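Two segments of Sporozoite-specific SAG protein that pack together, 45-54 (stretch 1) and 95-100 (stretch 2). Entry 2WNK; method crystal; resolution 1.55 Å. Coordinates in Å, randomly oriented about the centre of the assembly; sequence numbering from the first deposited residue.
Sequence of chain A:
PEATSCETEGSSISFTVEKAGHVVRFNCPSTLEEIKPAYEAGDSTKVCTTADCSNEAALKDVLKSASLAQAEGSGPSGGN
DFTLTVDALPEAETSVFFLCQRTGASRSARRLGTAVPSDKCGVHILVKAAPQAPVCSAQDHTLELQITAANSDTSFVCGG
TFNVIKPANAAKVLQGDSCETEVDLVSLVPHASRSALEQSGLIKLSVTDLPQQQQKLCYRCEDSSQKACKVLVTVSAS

Stretch 1 (45-54) TKVCTTADCS
Stretch 2 95-100: SVFFLC

Two strands can cross at nearly a right angle and still pair, here through one residue on each. In this segment pair of the sporozoite-specific SAG protein, strand 46-48 meets strand 95-100 at 93° between N-to-C directions, their axes approaching to 4.8 Å, yet Cys48 and Phe97 form a single antiparallel bridge. Their CA atoms lie 4.7 Å apart, and the hydrogen bonds are reciprocal: Cys48 N donates to Phe97 O at 2.8 Å (143°) and Phe97 N to Cys48 O at 2.9 Å (145°). Both residues are extended, with phi/psi of -86/152 and -135/151.

Beyond the bridge, side chains and a turn take over. Thr49 (-117/4) breaks the extended run, and from Thr50 (-135/158) a type I turn runs to Cys53, with Ala51 at -66/-20, Asp52 at -105/14 and Cys53 N hydrogen-bonded to Thr50 O at 3.1 Å. The Cys48 SG–Cys53 SG disulfide (2.0 Å; chi1 -63° and -75°) ties the turn back to the bridge residue. Asp52 OD1 accepts from Ser54 N at 3.1 Å.

Phe97 (m, chi2 -90°) points toward this loop; Thr50 C and Ala51 CA lie over one ring face, Ala51 CA being 3.6 Å from Phe97 CD1, while Cys48 O sits at the ring edge. Leu99 (m, t) also points toward the loop, bringing its CD1 to 3.5 Å from Cys53 SG. One water donates to both Ala51 O (2.8 Å) and Phe98 O (3.0 Å), linking two carbonyls whose residues share no direct hydrogen bond.

Val47 (m) points toward the second strand, its CG2 4.0 Å from Val96 CG1 and its CG1 3.8 Å from Phe98 CZ. Although Phe98 (m, chi2 -81°) starts away, its ring end returns, with Lys46 O at its edge.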

# COMPACT_ATOMS: atom_id res chain seq x y z
N THR A 45 9.55 -17.09 -11.53
CA THR A 45 10.16 -15.75 -11.61
C THR A 45 11.22 -15.59 -10.54
O THR A 45 10.98 -15.99 -9.40
CB THR A 45 9.11 -14.66 -11.35
OG1 THR A 45 8.09 -14.77 -12.36
CG2 THR A 45 9.72 -13.27 -11.45
N LYS A 46 12.35 -14.98 -10.89
CA LYS A 46 13.40 -14.70 -9.92
C LYS A 46 13.61 -13.20 -9.75
O LYS A 46 13.26 -12.40 -10.65
CB LYS A 46 14.71 -15.38 -10.33
CG LYS A 46 14.58 -16.89 -10.47
CD LYS A 46 15.95 -17.56 -10.47
CE LYS A 46 16.55 -17.60 -9.07
NZ LYS A 46 17.95 -18.14 -9.02
N VAL A 47 14.16 -12.80 -8.60
CA VAL A 47 14.49 -11.39 -8.36
C VAL A 47 15.91 -11.36 -7.83
O VAL A 47 16.38 -12.35 -7.28
CB VAL A 47 13.59 -10.77 -7.29
CG1 VAL A 47 12.10 -10.85 -7.76
CG2 VAL A 47 13.82 -11.47 -5.92
N CYS A 48 16.57 -10.21 -7.95
CA CYS A 48 17.87 -10.04 -7.24
C CYS A 48 17.61 -9.56 -5.81
O CYS A 48 16.59 -8.92 -5.53
CB CYS A 48 18.79 -9.10 -7.99
SG CYS A 48 19.17 -9.82 -9.57
N THR A 49 18.52 -9.91 -4.91
CA THR A 49 18.38 -9.51 -3.53
C THR A 49 19.51 -8.58 -3.10
O THR A 49 19.61 -8.20 -1.94
CB THR A 49 18.30 -10.75 -2.60
OG1 THR A 49 19.46 -11.58 -2.87
CG2 THR A 49 16.97 -11.49 -2.87
N THR A 50 20.36 -8.23 -4.06
CA THR A 50 21.32 -7.15 -3.94
C THR A 50 21.27 -6.33 -5.23
O THR A 50 20.83 -6.81 -6.29
CB THR A 50 22.75 -7.65 -3.78
OG1 THR A 50 23.01 -8.53 -4.88
CG2 THR A 50 22.94 -8.37 -2.41
N ALA A 51 21.71 -5.08 -5.15
CA ALA A 51 21.56 -4.15 -6.27
C ALA A 51 22.39 -4.53 -7.52
O ALA A 51 22.10 -4.06 -8.64
CB ALA A 51 21.87 -2.73 -5.82
N ASP A 52 23.42 -5.36 -7.35
CA ASP A 52 24.25 -5.85 -8.49
C ASP A 52 23.96 -7.29 -8.86
O ASP A 52 24.70 -7.87 -9.62
CB ASP A 52 25.74 -5.69 -8.22
CG ASP A 52 26.25 -6.56 -7.08
OD1 ASP A 52 25.41 -7.11 -6.31
OD2 ASP A 52 27.47 -6.60 -6.90
N CYS A 53 22.84 -7.84 -8.34
CA CYS A 53 22.43 -9.18 -8.67
C CYS A 53 23.50 -10.21 -8.28
O CYS A 53 23.55 -11.31 -8.84
CB CYS A 53 22.07 -9.27 -10.14
SG CYS A 53 20.46 -8.51 -10.46
N SER A 54 24.34 -9.87 -7.31
CA SER A 54 25.29 -10.87 -6.78
C SER A 54 24.52 -12.08 -6.17
O SER A 54 25.03 -13.20 -6.15
CB SER A 54 26.21 -10.24 -5.72
OG SER A 54 25.44 -9.91 -4.57
N SER A 95 13.25 -5.57 0.34
CA SER A 95 13.65 -4.97 -0.92
C SER A 95 13.89 -6.06 -1.96
O SER A 95 14.49 -7.10 -1.67
CB SER A 95 14.95 -4.18 -0.76
OG SER A 95 14.74 -2.94 -0.12
N VAL A 96 13.41 -5.84 -3.18
CA VAL A 96 13.84 -6.64 -4.31
C VAL A 96 14.54 -5.75 -5.36
O VAL A 96 14.30 -4.55 -5.42
CB VAL A 96 12.72 -7.47 -4.96
CG1 VAL A 96 12.12 -8.47 -3.91
CG2 VAL A 96 11.61 -6.60 -5.52
N PHE A 97 15.35 -6.36 -6.18
CA PHE A 97 16.17 -5.64 -7.17
C PHE A 97 16.12 -6.31 -8.50
O PHE A 97 15.98 -7.56 -8.60
CB PHE A 97 17.65 -5.60 -6.72
CG PHE A 97 17.88 -4.94 -5.41
CD1 PHE A 97 18.13 -3.58 -5.37
CD2 PHE A 97 17.81 -5.65 -4.21
CE1 PHE A 97 18.37 -2.95 -4.16
CE2 PHE A 97 18.05 -5.03 -3.00
CZ PHE A 97 18.32 -3.69 -2.98
N PHE A 98 16.27 -5.49 -9.55
CA PHE A 98 16.55 -6.01 -10.87
C PHE A 98 17.66 -5.21 -11.53
O PHE A 98 17.98 -4.08 -11.08
CB PHE A 98 15.30 -5.87 -11.76
CG PHE A 98 14.09 -6.54 -11.17
CD1 PHE A 98 13.91 -7.92 -11.32
CD2 PHE A 98 13.16 -5.82 -10.43
CE1 PHE A 98 12.82 -8.59 -10.79
CE2 PHE A 98 12.06 -6.47 -9.87
CZ PHE A 98 11.89 -7.86 -10.05
N LEU A 99 18.24 -5.76 -12.61
CA LEU A 99 19.07 -4.95 -13.48
C LEU A 99 18.49 -4.93 -14.89
O LEU A 99 17.97 -5.95 -15.37
CB LEU A 99 20.47 -5.56 -13.58
CG LEU A 99 21.22 -5.39 -12.26
CD1 LEU A 99 22.47 -6.27 -12.21
CD2 LEU A 99 21.60 -3.90 -12.04
N CYS A 100 18.69 -3.80 -15.57
CA CYS A 100 18.43 -3.70 -17.00
C CYS A 100 19.81 -3.70 -17.64
O CYS A 100 20.67 -2.88 -17.26
CB CYS A 100 17.72 -2.37 -17.31
SG CYS A 100 16.02 -2.20 -16.61
O HOH W 1 19.54 -2.94 -8.82